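Local coordinates for protein eukaryotic initiation factor 4F subunit p150 (Saccharomyces cerevisiae, PDB 2VSO) that is the scaffold subunit of the cap-binding eIF4F complex, where the translation apparatus starts to assemble, this piece being its eIF4A-binding MIF4G middle domain, at residues 103-109 with 121-126; 53-59 with 99-103. All coordinates share one frame; numbering follows the deposited sequence.

Contact 1 (103-109 with 121-126)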
loop_
_atom_site.group_PDB
_atom_site.type_symbol
_atom_site.label_atom_id
_atom_site.label_comp_id
_atom_site.label_asym_id
_atom_site.label_seq_id
_atom_site.Cartn_x
_atom_site.Cartn_y
_atom_site.Cartn_z
ATOM N N VAL C 103 -2.435 -27.597 7.451
ATOM C CA VAL C 103 -1.830 -28.796 6.935
ATOM C C VAL C 103 -1.355 -29.687 8.079
ATOM O O VAL C 103 -1.506 -30.903 8.028
ATOM C CB VAL C 103 -0.679 -28.449 5.989
ATOM C CG1 VAL C 103 0.000 -29.729 5.480
ATOM C CG2 VAL C 103 -1.210 -27.621 4.831
ATOM N N VAL C 104 -0.796 -29.072 9.113
ATOM C CA VAL C 104 -0.352 -29.794 10.292
ATOM C C VAL C 104 -1.520 -30.448 11.004
ATOM O O VAL C 104 -1.412 -31.577 11.474
ATOM C CB VAL C 104 0.352 -28.862 11.285
ATOM C CG1 VAL C 104 0.402 -29.491 12.665
ATOM C CG2 VAL C 104 1.746 -28.531 10.795
ATOM N N LYS C 105 -2.637 -29.738 11.073
ATOM C CA LYS C 105 -3.794 -30.183 11.839
ATOM C C LYS C 105 -4.586 -31.246 11.092
ATOM O O LYS C 105 -5.058 -32.212 11.688
ATOM C CB LYS C 105 -4.701 -28.989 12.167
ATOM C CG LYS C 105 -5.786 -29.269 13.201
ATOM C CD LYS C 105 -6.522 -27.988 13.584
ATOM C CE LYS C 105 -7.307 -28.147 14.882
ATOM N NZ LYS C 105 -7.878 -26.850 15.353
ATOM N N GLU C 106 -4.714 -31.069 9.780
ATOM C CA GLU C 106 -5.644 -31.863 8.990
ATOM C C GLU C 106 -4.973 -32.857 8.039
ATOM O O GLU C 106 -5.640 -33.519 7.242
ATOM C CB GLU C 106 -6.606 -30.940 8.235
ATOM C CG GLU C 106 -7.230 -29.863 9.131
ATOM C CD GLU C 106 -8.435 -29.197 8.510
ATOM O OE1 GLU C 106 -8.825 -29.596 7.391
ATOM O OE2 GLU C 106 -8.996 -28.274 9.141
ATOM N N LEU C 107 -3.656 -32.976 8.124
ATOM C CA LEU C 107 -2.974 -33.960 7.305
ATOM C C LEU C 107 -3.498 -35.337 7.650
ATOM O O LEU C 107 -3.813 -35.620 8.806
ATOM C CB LEU C 107 -1.464 -33.928 7.524
ATOM C CG LEU C 107 -0.694 -34.774 6.505
ATOM C CD1 LEU C 107 -0.697 -34.082 5.157
ATOM C CD2 LEU C 107 0.734 -35.074 6.958
ATOM N N ASN C 108 -3.595 -36.185 6.633
ATOM C CA ASN C 108 -3.965 -37.576 6.809
ATOM C C ASN C 108 -2.911 -38.250 7.673
ATOM O O ASN C 108 -1.732 -38.217 7.336
ATOM C CB ASN C 108 -4.040 -38.242 5.439
ATOM C CG ASN C 108 -4.559 -39.654 5.504
ATOM O OD1 ASN C 108 -5.055 -40.105 6.536
ATOM N ND2 ASN C 108 -4.454 -40.364 4.391
ATOM N N PRO C 109 -3.324 -38.849 8.803
ATOM C CA PRO C 109 -2.375 -39.492 9.729
ATOM C C PRO C 109 -1.746 -40.776 9.160
ATOM O O PRO C 109 -0.687 -41.200 9.637
ATOM C CB PRO C 109 -3.240 -39.831 10.951
ATOM C CG PRO C 109 -4.529 -39.066 10.771
ATOM C CD PRO C 109 -4.711 -38.901 9.298
ATOM N N GLY C 121 1.454 -37.963 10.521
ATOM C CA GLY C 121 0.413 -36.964 10.687
ATOM C C GLY C 121 0.969 -35.574 10.936
ATOM O O GLY C 121 1.769 -35.072 10.145
ATOM N N PRO C 122 0.545 -34.947 12.041
ATOM C CA PRO C 122 0.980 -33.610 12.469
ATOM C C PRO C 122 2.460 -33.531 12.847
ATOM O O PRO C 122 3.134 -32.598 12.432
ATOM C CB PRO C 122 0.106 -33.329 13.700
ATOM C CG PRO C 122 -1.076 -34.226 13.544
ATOM C CD PRO C 122 -0.554 -35.464 12.877
ATOM N N LYS C 123 2.961 -34.487 13.622
ATOM C CA LYS C 123 4.346 -34.412 14.076
ATOM C C LYS C 123 5.303 -34.539 12.895
ATOM O O LYS C 123 6.466 -34.137 12.967
ATOM C CB LYS C 123 4.634 -35.463 15.149
ATOM C CG LYS C 123 3.635 -35.459 16.305
ATOM C CD LYS C 123 4.163 -36.221 17.519
ATOM C CE LYS C 123 3.082 -36.386 18.588
ATOM N NZ LYS C 123 3.627 -36.771 19.935
ATOM N N LEU C 124 4.800 -35.079 11.793
ATOM C CA LEU C 124 5.584 -35.175 10.571
ATOM C C LEU C 124 5.708 -33.817 9.897
ATOM O O LEU C 124 6.806 -33.394 9.538
ATOM C CB LEU C 124 4.947 -36.172 9.600
ATOM C CG LEU C 124 5.722 -36.449 8.307
ATOM C CD1 LEU C 124 7.165 -36.797 8.613
ATOM C CD2 LEU C 124 5.061 -37.549 7.475
ATOM N N VAL C 125 4.574 -33.136 9.730
ATOM C CA VAL C 125 4.549 -31.837 9.085
ATOM C C VAL C 125 5.316 -30.810 9.907
ATOM O O VAL C 125 5.980 -29.934 9.351
ATOM C CB VAL C 125 3.123 -31.339 8.923
ATOM C CG1 VAL C 125 3.094 -30.029 8.121
ATOM C CG2 VAL C 125 2.276 -32.395 8.283
ATOM N N LEU C 126 5.212 -30.913 11.230
ATOM C CA LEU C 126 5.900 -30.000 12.136
ATOM C C LEU C 126 7.391 -30.088 11.901
ATOM O O LEU C 126 8.081 -29.068 11.813
ATOM C CB LEU C 126 5.581 -30.345 13.585
ATOM C CG LEU C 126 4.232 -29.836 14.069
ATOM C CD1 LEU C 126 3.826 -30.532 15.361
ATOM C CD2 LEU C 126 4.265 -28.308 14.226
#

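Contact 2 (53-59 with 99-103)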
loop_
_atom_site.group_PDB
_atom_site.type_symbol
_atom_site.label_atom_id
_atom_site.label_comp_id
_atom_site.label_asym_id
_atom_site.label_seq_id
_atom_site.Cartn_x
_atom_site.Cartn_y
_atom_site.Cartn_z
ATOM N N ASP C 53 -10.783 -21.219 3.342
ATOM C CA ASP C 53 -11.114 -22.602 3.660
ATOM C C ASP C 53 -11.223 -23.454 2.398
ATOM O O ASP C 53 -10.738 -24.586 2.361
ATOM C CB ASP C 53 -12.388 -22.674 4.494
ATOM C CG ASP C 53 -12.211 -22.061 5.872
ATOM O OD1 ASP C 53 -11.247 -22.448 6.571
ATOM O OD2 ASP C 53 -13.036 -21.198 6.250
ATOM N N ALA C 54 -11.842 -22.900 1.362
ATOM C CA ALA C 54 -11.927 -23.586 0.083
ATOM C C ALA C 54 -10.545 -23.902 -0.486
ATOM O O ALA C 54 -10.320 -24.989 -1.022
ATOM C CB ALA C 54 -12.736 -22.768 -0.914
ATOM N N ILE C 55 -9.617 -22.956 -0.370
ATOM C CA ILE C 55 -8.324 -23.101 -1.038
ATOM C C ILE C 55 -7.222 -23.737 -0.174
ATOM O O ILE C 55 -6.301 -24.380 -0.687
ATOM C CB ILE C 55 -7.889 -21.786 -1.708
ATOM C CG1 ILE C 55 -8.473 -21.732 -3.108
ATOM C CG2 ILE C 55 -6.382 -21.685 -1.823
ATOM C CD1 ILE C 55 -8.272 -20.417 -3.769
ATOM N N SER C 56 -7.322 -23.585 1.135
ATOM C CA SER C 56 -6.447 -24.345 2.002
ATOM C C SER C 56 -6.910 -25.820 2.054
ATOM O O SER C 56 -6.164 -26.709 2.475
ATOM C CB SER C 56 -6.387 -23.726 3.393
ATOM O OG SER C 56 -7.645 -23.835 4.025
ATOM N N SER C 57 -8.137 -26.079 1.607
ATOM C CA SER C 57 -8.632 -27.449 1.544
ATOM C C SER C 57 -8.071 -28.114 0.302
ATOM O O SER C 57 -7.738 -29.302 0.307
ATOM C CB SER C 57 -10.157 -27.490 1.497
ATOM O OG SER C 57 -10.612 -27.636 0.164
ATOM N N GLU C 58 -7.966 -27.348 -0.774
ATOM C CA GLU C 58 -7.425 -27.904 -2.002
ATOM C C GLU C 58 -5.915 -28.111 -1.922
ATOM O O GLU C 58 -5.389 -29.093 -2.441
ATOM C CB GLU C 58 -7.827 -27.051 -3.201
ATOM C CG GLU C 58 -9.332 -26.845 -3.269
ATOM C CD GLU C 58 -9.849 -26.745 -4.683
ATOM O OE1 GLU C 58 -11.082 -26.846 -4.867
ATOM O OE2 GLU C 58 -9.024 -26.576 -5.606
ATOM N N ILE C 59 -5.216 -27.206 -1.253
ATOM C CA ILE C 59 -3.781 -27.369 -1.043
ATOM C C ILE C 59 -3.485 -28.572 -0.134
ATOM O O ILE C 59 -2.406 -29.164 -0.193
ATOM C CB ILE C 59 -3.158 -26.090 -0.464
ATOM C CG1 ILE C 59 -3.180 -24.986 -1.524
ATOM C CG2 ILE C 59 -1.728 -26.347 0.062
ATOM C CD1 ILE C 59 -2.808 -23.623 -0.990
ATOM N N LEU C 99 -2.166 -21.384 6.703
ATOM C CA LEU C 99 -2.283 -22.484 5.767
ATOM C C LEU C 99 -1.487 -23.671 6.279
ATOM O O LEU C 99 -1.923 -24.803 6.181
ATOM C CB LEU C 99 -1.745 -22.074 4.404
ATOM C CG LEU C 99 -1.825 -23.180 3.350
ATOM C CD1 LEU C 99 -3.233 -23.699 3.308
ATOM C CD2 LEU C 99 -1.421 -22.650 1.977
ATOM N N CYS C 100 -0.319 -23.389 6.839
ATOM C CA CYS C 100 0.543 -24.424 7.370
ATOM C C CYS C 100 -0.106 -25.080 8.579
ATOM O O CYS C 100 -0.160 -26.301 8.669
ATOM C CB CYS C 100 1.916 -23.846 7.729
ATOM S SG CYS C 100 2.901 -23.429 6.287
ATOM N N GLY C 101 -0.588 -24.273 9.512
ATOM C CA GLY C 101 -1.345 -24.793 10.627
ATOM C C GLY C 101 -2.502 -25.675 10.177
ATOM O O GLY C 101 -2.875 -26.606 10.890
ATOM N N LYS C 102 -3.079 -25.399 9.008
ATOM C CA LYS C 102 -4.154 -26.257 8.511
ATOM C C LYS C 102 -3.630 -27.613 8.025
ATOM O O LYS C 102 -4.296 -28.638 8.145
ATOM C CB LYS C 102 -4.940 -25.596 7.382
ATOM C CG LYS C 102 -6.324 -26.228 7.229
ATOM C CD LYS C 102 -6.951 -26.053 5.856
ATOM C CE LYS C 102 -8.287 -26.806 5.815
ATOM N NZ LYS C 102 -9.191 -26.505 4.661
ATOM N N VAL C 103 -2.435 -27.597 7.451
ATOM C CA VAL C 103 -1.830 -28.796 6.935
ATOM C C VAL C 103 -1.355 -29.687 8.079
ATOM O O VAL C 103 -1.506 -30.903 8.028
ATOM C CB VAL C 103 -0.679 -28.449 5.989
ATOM C CG1 VAL C 103 0.000 -29.729 5.480
ATOM C CG2 VAL C 103 -1.210 -27.621 4.831
#

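Contact 1 (103-109 with 121-126)
Val125 points from the first turn of helix 122-139 at the end of helix 93-106, and each of its side-chain carbons has a neighbour there. Val125 CB lies 3.6 Å from Val104 CG2. CG1, placed anti to the backbone N (chi1 -175°), reaches the same methyl, with Val125 CG1 3.3 Å from Val104 CG2, and Val125 CG1 also comes within 4.1 Å of Val103 CG1, the side chains of Val103 and Val125 crossing at about a right angle. CG2 turns to Leu107, whose CD2 is 3.4 Å away from Val125 CG2. That same leucine methyl lies against Gly121 O, the carbonyl at the N-cap position of the second helix. The other branch of Val104, CG1, touches both Pro122 CB (4.0 Å) and Leu126 CG (4.1 Å), while the pyrrolidine ring rests its CB on Val104 O. Beyond the helix, the CA atoms of Pro109 and Gly121 are 3.9 Å apart. No hydrogen bond joins the two segments, and apolar side chains carry most of the contact. Such packing between consecutive helices, end of one against start of the next, is characteristic of the HEAT-type helical repeats of MIF4G domains.

Contact 2 (53-59 with 99-103)
Asp53 and Lys102 bring opposite charges near each other at the exposed border of the contact, with Asp53 OD1 4.9 Å from Lys102 NZ, too far for a direct bond but close enough for a probable weak attraction. One residue on, Ala54 faces away from helix 93-106; its carbonyl O accepts a 2.9 Å hydrogen bond from Ser57 OG, which approaches from above the carbonyl plane, 42° out of it. Ser56 is the polar centre. Its hydroxyl, at chi1 66°, lies between the backbone N and the carbonyl carbon, where it is hydrogen-bonded to Phe52 O one turn earlier and still accepts a bond from the lysine, Lys102 NZ to Ser56 OG 3.2 Å. The lysine starts anti to its own backbone nitrogen and stays extended to the tip, so the aliphatic chain runs over Ser56, with Lys102 CD 3.4 Å from Ser56 CB, before delivering the ammonium to the hydroxyl. Ser57, poorly ordered, brings its CB and backbone N near the same ammonium; Ser57 N, 3.3 Å from Lys102 NZ, is a second donor and makes no hydrogen bond with it. Ile59 then meets Leu99 at about a right angle, Ile59 CD1 lying 3.4 Å from Leu99 CD2 on the buried side. The helix segments pass 9.8 Å apart at a crossing angle of -53°. Helix 33-45 covers the apolar side, Leu44 touching both Ile59 and Leu99, and Ile82 of helix 73-88 packs on Leu99 and Cys100. Cys100 also reaches Leu129 of helix 122-139. Beyond these helices, another protein chain touches helix 52-64: basic side-chain contacts from that chain reach Ala54 and Ile55, and Glu58 OE1 makes an intermolecular salt bridge to it.

In the fold
Helix 93-106 takes part in both contacts, whose centres lie about 12 Å apart: its 99-103 turn meets helix 52-64 in contact 2, and its end meets the start of helix 122-139 in contact 1. Val103 belongs to both. Along the chain they follow in series, contact 2 bridging about 40 residues and contact 1 only a short connection without helix or strand. Both sit on the same side of the chain's centre, contact 2 about 17 Å and contact 1 about 18 Å from it, centre to centre. A second tie to helix 52-64 is the hydrogen bond from Asn108 N to Asn64 OD1. Only contact 2 is touched by the other protein chain, probably eIF4A.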